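Local coordinates for sister chromatid cohesion protein (Chaetomium thermophilum, PDB 5T8V), which probably acts as a cohesin loader that binds chromatin, this chain being the C-terminal HEAT-repeat part of the longer Scc2 protein, at residues H1295-A1300 and T1382-L1387; R1363-T1368 and G1437-M1442. All coordinates share one frame; numbering follows the deposited sequence.

Overall arrangement
Both contacts lie on helix 1364-1387, contact 2 at its first turn and contact 1 at its last, with centres about 28 Å apart and nearest atoms about 17 Å apart. Contact 1 pairs the C-terminal end of that helix with helix 1291-1319; contact 2 pairs its N-terminal end with the start of helix 1439-1452. The first is mostly buried, a leucine and valine interface joined by the side chain of one arginine, with a histidine at its margin, and no hydrogen bond crosses it. The second is only partly buried: a methionine and a threonine form its inner part, two arginines its solvent side, and a hydroxyl lies close enough to bond across the gap.

Contact 1. Residues H1295-A1300 and T1382-L1387; sequences HSLVAA and TYLRRL
His-1295 and Arg-1385 meet edge to edge: ND1 of the ring lies 4.3 Å from NH2 of the guanidinium, each near the plane of the other group. That spacing is too wide for a bond, and a protonated imidazole would probably be disfavoured beside the arginine, whose side chain also touches Glu-1302 farther along helix 1291-1319. Two residues on, Leu-1297, buried, contributes a single apolar touch, its CD2 standing 4.2 Å from CD1 of Leu-1384; the same side chain also packs against Leu-1249 and Val-1253 of helix 1243-1254. The two helices are antiparallel neighbours in the all-helical C-terminal part of this HEAT-repeat protein, their local axes 10.7 Å apart and their directions differing by 151°. Val-1298 points its CB toward the other helix and divides its methyls between two partners. CG1, anti to the carbonyl carbon, meets CD1 of Leu-1384 at 3.9 Å and reaches CB of the same leucine at 4.2 Å, the two side chains crossing obliquely. CG2, between the backbone N and the carbonyl carbon, lies 3.9 Å from NH2 of Arg-1385. The arginine chain is bent twice on the way, at chi2 (-77°), which sets CD, and at chi3 (-79°), which sets NE. Leu-1384 is also flanked by Ile-1294 and Met-1301 of the valine's own helix.

Contact 2. Residues R1363-T1368 and G1437-M1442; sequences RLRQLT and GGRERM
Met-1442 carries most of the apolar contact, receiving Leu-1364 and Arg-1365 from the facing helix. CD2 of Leu-1364 sits 3.4 Å from the methionine SD and 3.6 Å from its CB, the two side chains crossing at about a right angle. Arg-1365 instead runs beside the methionine, pointing the same way, with its CG 3.7 Å from SD. Met-1442 is extended beyond CG, chi2 -169°, which puts SD within reach of both neighbours. The contact joins the first turns of two helices at the C-terminal end of this HEAT-repeat fragment; Gly-1438, with positive phi and a cis peptide bond before it, is the N-cap of helix 1439-1452. Polar contact centres on Thr-1368, whose OG1 lies 2.9 Å from O of Met-1442 and 3.0 Å from O of Leu-1364 in its own helix; its single proton can serve either carbonyl. A valine in its place, having no hydroxyl, would probably cost the helices this polar link, with a methyl set against the carbonyl oxygens of Met-1442 and Leu-1364. CG2 of the threonine also rests 3.8 Å from CA of Met-1442, and Ala-1445 and Cys-1446 lie against the same side chain. Among the charged groups, Arg-1439 places NH2 over one face of the Arg-1365 guanidinium, 4.0 Å from NE, with the planes 29° apart. NH2 lies nearest CD of Arg-1365, and the two like charges would probably repel.

Contact 1. Residues H1295-A1300 and T1382-L1387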
loop_
_atom_site.group_PDB
_atom_site.type_symbol
_atom_site.label_atom_id
_atom_site.label_comp_id
_atom_site.label_asym_id
_atom_site.label_seq_id
_atom_site.Cartn_x
_atom_site.Cartn_y
_atom_site.Cartn_z
ATOM N N HIS A 1295 12.616 1.155 -36.068
ATOM C CA HIS A 1295 12.599 2.029 -37.238
ATOM C C HIS A 1295 13.203 1.328 -38.447
ATOM O O HIS A 1295 12.650 1.385 -39.551
ATOM C CB HIS A 1295 13.346 3.330 -36.939
ATOM C CG HIS A 1295 13.359 4.294 -38.085
ATOM N ND1 HIS A 1295 12.207 4.828 -38.620
ATOM C CD2 HIS A 1295 14.384 4.819 -38.798
ATOM C CE1 HIS A 1295 12.521 5.641 -39.614
ATOM N NE2 HIS A 1295 13.836 5.653 -39.742
ATOM N N SER A 1296 14.344 0.662 -38.259
ATOM C CA SER A 1296 14.927 -0.118 -39.344
ATOM C C SER A 1296 14.037 -1.296 -39.716
ATOM O O SER A 1296 14.019 -1.717 -40.879
ATOM C CB SER A 1296 16.320 -0.609 -38.948
ATOM O OG SER A 1296 17.172 0.482 -38.640
ATOM N N LEU A 1297 13.291 -1.831 -38.749
ATOM C CA LEU A 1297 12.377 -2.933 -39.029
ATOM C C LEU A 1297 11.248 -2.483 -39.947
ATOM O O LEU A 1297 11.027 -3.067 -41.012
ATOM C CB LEU A 1297 11.822 -3.493 -37.717
ATOM C CG LEU A 1297 10.700 -4.530 -37.834
ATOM C CD1 LEU A 1297 11.140 -5.721 -38.668
ATOM C CD2 LEU A 1297 10.248 -4.980 -36.452
ATOM N N VAL A 1298 10.519 -1.436 -39.549
ATOM C CA VAL A 1298 9.438 -0.929 -40.387
ATOM C C VAL A 1298 9.990 -0.402 -41.702
ATOM O O VAL A 1298 9.287 -0.387 -42.720
ATOM C CB VAL A 1298 8.628 0.152 -39.640
ATOM C CG1 VAL A 1298 8.069 -0.405 -38.335
ATOM C CG2 VAL A 1298 9.477 1.389 -39.381
ATOM N N ALA A 1299 11.248 0.044 -41.707
ATOM C CA ALA A 1299 11.886 0.431 -42.959
ATOM C C ALA A 1299 12.044 -0.772 -43.879
ATOM O O ALA A 1299 11.793 -0.679 -45.087
ATOM C CB ALA A 1299 13.242 1.079 -42.679
ATOM N N ALA A 1300 12.450 -1.914 -43.323
ATOM C CA ALA A 1300 12.597 -3.119 -44.132
ATOM C C ALA A 1300 11.244 -3.644 -44.592
ATOM O O ALA A 1300 11.123 -4.175 -45.703
ATOM C CB ALA A 1300 13.347 -4.191 -43.342
ATOM N N THR A 1382 1.562 -0.521 -39.749
ATOM C CA THR A 1382 0.778 0.572 -39.185
ATOM C C THR A 1382 0.606 0.398 -37.682
ATOM O O THR A 1382 0.707 1.369 -36.919
ATOM C CB THR A 1382 -0.587 0.653 -39.870
ATOM O OG1 THR A 1382 -1.310 -0.564 -39.646
ATOM C CG2 THR A 1382 -0.428 0.882 -41.367
ATOM N N TYR A 1383 0.352 -0.836 -37.237
ATOM C CA TYR A 1383 0.194 -1.081 -35.808
ATOM C C TYR A 1383 1.431 -0.646 -35.031
ATOM O O TYR A 1383 1.321 -0.136 -33.912
ATOM C CB TYR A 1383 -0.100 -2.558 -35.554
ATOM C CG TYR A 1383 -0.062 -2.930 -34.089
ATOM C CD1 TYR A 1383 -1.087 -2.557 -33.230
ATOM C CD2 TYR A 1383 1.002 -3.651 -33.564
ATOM C CE1 TYR A 1383 -1.055 -2.892 -31.890
ATOM C CE2 TYR A 1383 1.043 -3.993 -32.226
ATOM C CZ TYR A 1383 0.012 -3.611 -31.392
ATOM O OH TYR A 1383 0.049 -3.948 -30.057
ATOM N N LEU A 1384 2.620 -0.844 -35.605
ATOM C CA LEU A 1384 3.843 -0.412 -34.937
ATOM C C LEU A 1384 4.005 1.100 -35.010
ATOM O O LEU A 1384 4.386 1.739 -34.022
ATOM C CB LEU A 1384 5.057 -1.106 -35.556
ATOM C CG LEU A 1384 5.163 -2.628 -35.423
ATOM C CD1 LEU A 1384 6.493 -3.109 -35.989
ATOM C CD2 LEU A 1384 5.001 -3.086 -33.981
ATOM N N ARG A 1385 3.724 1.691 -36.173
ATOM C CA ARG A 1385 3.860 3.136 -36.325
ATOM C C ARG A 1385 2.986 3.876 -35.321
ATOM O O ARG A 1385 3.399 4.901 -34.767
ATOM C CB ARG A 1385 3.503 3.547 -37.753
ATOM C CG ARG A 1385 4.360 2.886 -38.825
ATOM C CD ARG A 1385 5.736 3.518 -38.928
ATOM N NE ARG A 1385 5.710 4.769 -39.683
ATOM C CZ ARG A 1385 6.793 5.465 -40.017
ATOM N NH1 ARG A 1385 6.669 6.591 -40.707
ATOM N NH2 ARG A 1385 8.000 5.039 -39.665
ATOM N N ARG A 1386 1.776 3.372 -35.070
ATOM C CA ARG A 1386 0.905 4.007 -34.088
ATOM C C ARG A 1386 1.216 3.549 -32.668
ATOM O O ARG A 1386 0.968 4.295 -31.715
ATOM C CB ARG A 1386 -0.562 3.722 -34.419
ATOM C CG ARG A 1386 -1.543 4.374 -33.453
ATOM C CD ARG A 1386 -2.636 5.146 -34.179
ATOM N NE ARG A 1386 -3.412 5.978 -33.262
ATOM C CZ ARG A 1386 -4.380 6.810 -33.635
ATOM N NH1 ARG A 1386 -4.703 6.933 -34.916
ATOM N NH2 ARG A 1386 -5.026 7.525 -32.724
ATOM N N LEU A 1387 1.762 2.342 -32.507
ATOM C CA LEU A 1387 2.057 1.823 -31.177
ATOM C C LEU A 1387 3.242 2.524 -30.527
ATOM O O LEU A 1387 3.416 2.414 -29.308
ATOM C CB LEU A 1387 2.323 0.317 -31.249
ATOM C CG LEU A 1387 2.774 -0.368 -29.954
ATOM C CD1 LEU A 1387 1.725 -0.205 -28.867
ATOM C CD2 LEU A 1387 3.064 -1.837 -30.197
#

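Contact 2. Residues R1363-T1368 and G1437-M1442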
loop_
_atom_site.group_PDB
_atom_site.type_symbol
_atom_site.label_atom_id
_atom_site.label_comp_id
_atom_site.label_asym_id
_atom_site.label_seq_id
_atom_site.Cartn_x
_atom_site.Cartn_y
_atom_site.Cartn_z
ATOM N N ARG A 1363 -5.643 -19.718 -60.600
ATOM C CA ARG A 1363 -4.544 -18.836 -60.225
ATOM C C ARG A 1363 -4.997 -17.801 -59.202
ATOM O O ARG A 1363 -4.195 -17.309 -58.411
ATOM C CB ARG A 1363 -3.974 -18.131 -61.456
ATOM C CG ARG A 1363 -2.815 -17.194 -61.149
ATOM C CD ARG A 1363 -2.288 -16.522 -62.402
ATOM N NE ARG A 1363 -1.157 -15.642 -62.111
ATOM C CZ ARG A 1363 0.108 -16.045 -62.015
ATOM N NH1 ARG A 1363 0.422 -17.323 -62.184
ATOM N NH2 ARG A 1363 1.064 -15.166 -61.744
ATOM N N LEU A 1364 -6.290 -17.468 -59.237
ATOM C CA LEU A 1364 -6.847 -16.473 -58.326
ATOM C C LEU A 1364 -6.355 -16.680 -56.896
ATOM O O LEU A 1364 -5.913 -15.734 -56.232
ATOM C CB LEU A 1364 -8.376 -16.533 -58.393
ATOM C CG LEU A 1364 -9.167 -15.619 -57.458
ATOM C CD1 LEU A 1364 -10.444 -15.151 -58.137
ATOM C CD2 LEU A 1364 -9.501 -16.332 -56.159
ATOM N N ARG A 1365 -6.420 -17.921 -56.409
ATOM C CA ARG A 1365 -5.949 -18.212 -55.060
ATOM C C ARG A 1365 -4.456 -17.952 -54.918
ATOM O O ARG A 1365 -3.974 -17.690 -53.811
ATOM C CB ARG A 1365 -6.267 -19.659 -54.696
ATOM C CG ARG A 1365 -7.751 -19.950 -54.544
ATOM C CD ARG A 1365 -7.997 -21.431 -54.326
ATOM N NE ARG A 1365 -7.492 -22.232 -55.438
ATOM C CZ ARG A 1365 -7.467 -23.559 -55.457
ATOM N NH1 ARG A 1365 -7.916 -24.254 -54.420
ATOM N NH2 ARG A 1365 -6.986 -24.196 -56.516
ATOM N N GLN A 1366 -3.706 -18.035 -56.017
ATOM C CA GLN A 1366 -2.276 -17.752 -55.957
ATOM C C GLN A 1366 -2.023 -16.289 -55.617
ATOM O O GLN A 1366 -1.177 -15.977 -54.769
ATOM C CB GLN A 1366 -1.620 -18.120 -57.288
ATOM C CG GLN A 1366 -0.105 -18.181 -57.254
ATOM C CD GLN A 1366 0.479 -18.684 -58.561
ATOM O OE1 GLN A 1366 0.023 -18.310 -59.642
ATOM N NE2 GLN A 1366 1.489 -19.541 -58.468
ATOM N N LEU A 1367 -2.759 -15.376 -56.258
ATOM C CA LEU A 1367 -2.556 -13.951 -56.027
ATOM C C LEU A 1367 -3.263 -13.460 -54.773
ATOM O O LEU A 1367 -2.848 -12.452 -54.194
ATOM C CB LEU A 1367 -3.030 -13.153 -57.241
ATOM C CG LEU A 1367 -2.327 -13.511 -58.551
ATOM C CD1 LEU A 1367 -2.931 -12.729 -59.699
ATOM C CD2 LEU A 1367 -0.826 -13.256 -58.456
ATOM N N THR A 1368 -4.330 -14.135 -54.349
ATOM C CA THR A 1368 -4.885 -13.864 -53.030
ATOM C C THR A 1368 -3.894 -14.273 -51.947
ATOM O O THR A 1368 -3.624 -13.508 -51.013
ATOM C CB THR A 1368 -6.208 -14.606 -52.867
ATOM O OG1 THR A 1368 -7.119 -14.215 -53.904
ATOM C CG2 THR A 1368 -6.837 -14.311 -51.494
ATOM N N GLY A 1437 -12.852 -18.630 -48.084
ATOM C CA GLY A 1437 -14.174 -18.217 -48.509
ATOM C C GLY A 1437 -14.843 -19.250 -49.402
ATOM O O GLY A 1437 -14.560 -20.441 -49.272
ATOM N N GLY A 1438 -15.724 -18.823 -50.305
ATOM C CA GLY A 1438 -16.051 -17.423 -50.518
ATOM C C GLY A 1438 -15.046 -16.726 -51.417
ATOM O O GLY A 1438 -14.123 -16.067 -50.944
ATOM N N ARG A 1439 -15.225 -16.881 -52.729
ATOM C CA ARG A 1439 -14.338 -16.229 -53.687
ATOM C C ARG A 1439 -14.432 -14.710 -53.606
ATOM O O ARG A 1439 -13.477 -14.014 -53.979
ATOM C CB ARG A 1439 -14.669 -16.714 -55.101
ATOM C CG ARG A 1439 -14.570 -18.232 -55.272
ATOM C CD ARG A 1439 -13.275 -18.648 -55.955
ATOM N NE ARG A 1439 -12.808 -19.960 -55.512
ATOM C CZ ARG A 1439 -11.862 -20.668 -56.123
ATOM N NH1 ARG A 1439 -11.280 -20.202 -57.221
ATOM N NH2 ARG A 1439 -11.500 -21.849 -55.643
ATOM N N GLU A 1440 -15.557 -14.183 -53.115
ATOM C CA GLU A 1440 -15.716 -12.740 -52.971
ATOM C C GLU A 1440 -14.559 -12.138 -52.184
ATOM O O GLU A 1440 -13.851 -11.252 -52.672
ATOM C CB GLU A 1440 -17.055 -12.432 -52.293
ATOM C CG GLU A 1440 -17.285 -10.952 -51.990
ATOM C CD GLU A 1440 -16.679 -10.507 -50.668
ATOM O OE1 GLU A 1440 -16.390 -11.375 -49.817
ATOM O OE2 GLU A 1440 -16.489 -9.286 -50.481
ATOM N N ARG A 1441 -14.354 -12.612 -50.951
ATOM C CA ARG A 1441 -13.276 -12.071 -50.130
ATOM C C ARG A 1441 -11.912 -12.353 -50.746
ATOM O O ARG A 1441 -10.978 -11.562 -50.569
ATOM C CB ARG A 1441 -13.355 -12.635 -48.710
ATOM C CG ARG A 1441 -13.042 -14.117 -48.595
ATOM C CD ARG A 1441 -13.367 -14.662 -47.209
ATOM N NE ARG A 1441 -12.812 -13.837 -46.138
ATOM C CZ ARG A 1441 -12.824 -14.170 -44.850
ATOM N NH1 ARG A 1441 -12.295 -13.351 -43.950
ATOM N NH2 ARG A 1441 -13.354 -15.322 -44.459
ATOM N N MET A 1442 -11.777 -13.466 -51.474
ATOM C CA MET A 1442 -10.546 -13.702 -52.222
ATOM C C MET A 1442 -10.269 -12.552 -53.179
ATOM O O MET A 1442 -9.111 -12.170 -53.384
ATOM C CB MET A 1442 -10.625 -15.016 -52.998
ATOM C CG MET A 1442 -10.687 -16.274 -52.154
ATOM S SD MET A 1442 -10.455 -17.742 -53.180
ATOM C CE MET A 1442 -10.967 -19.043 -52.061
#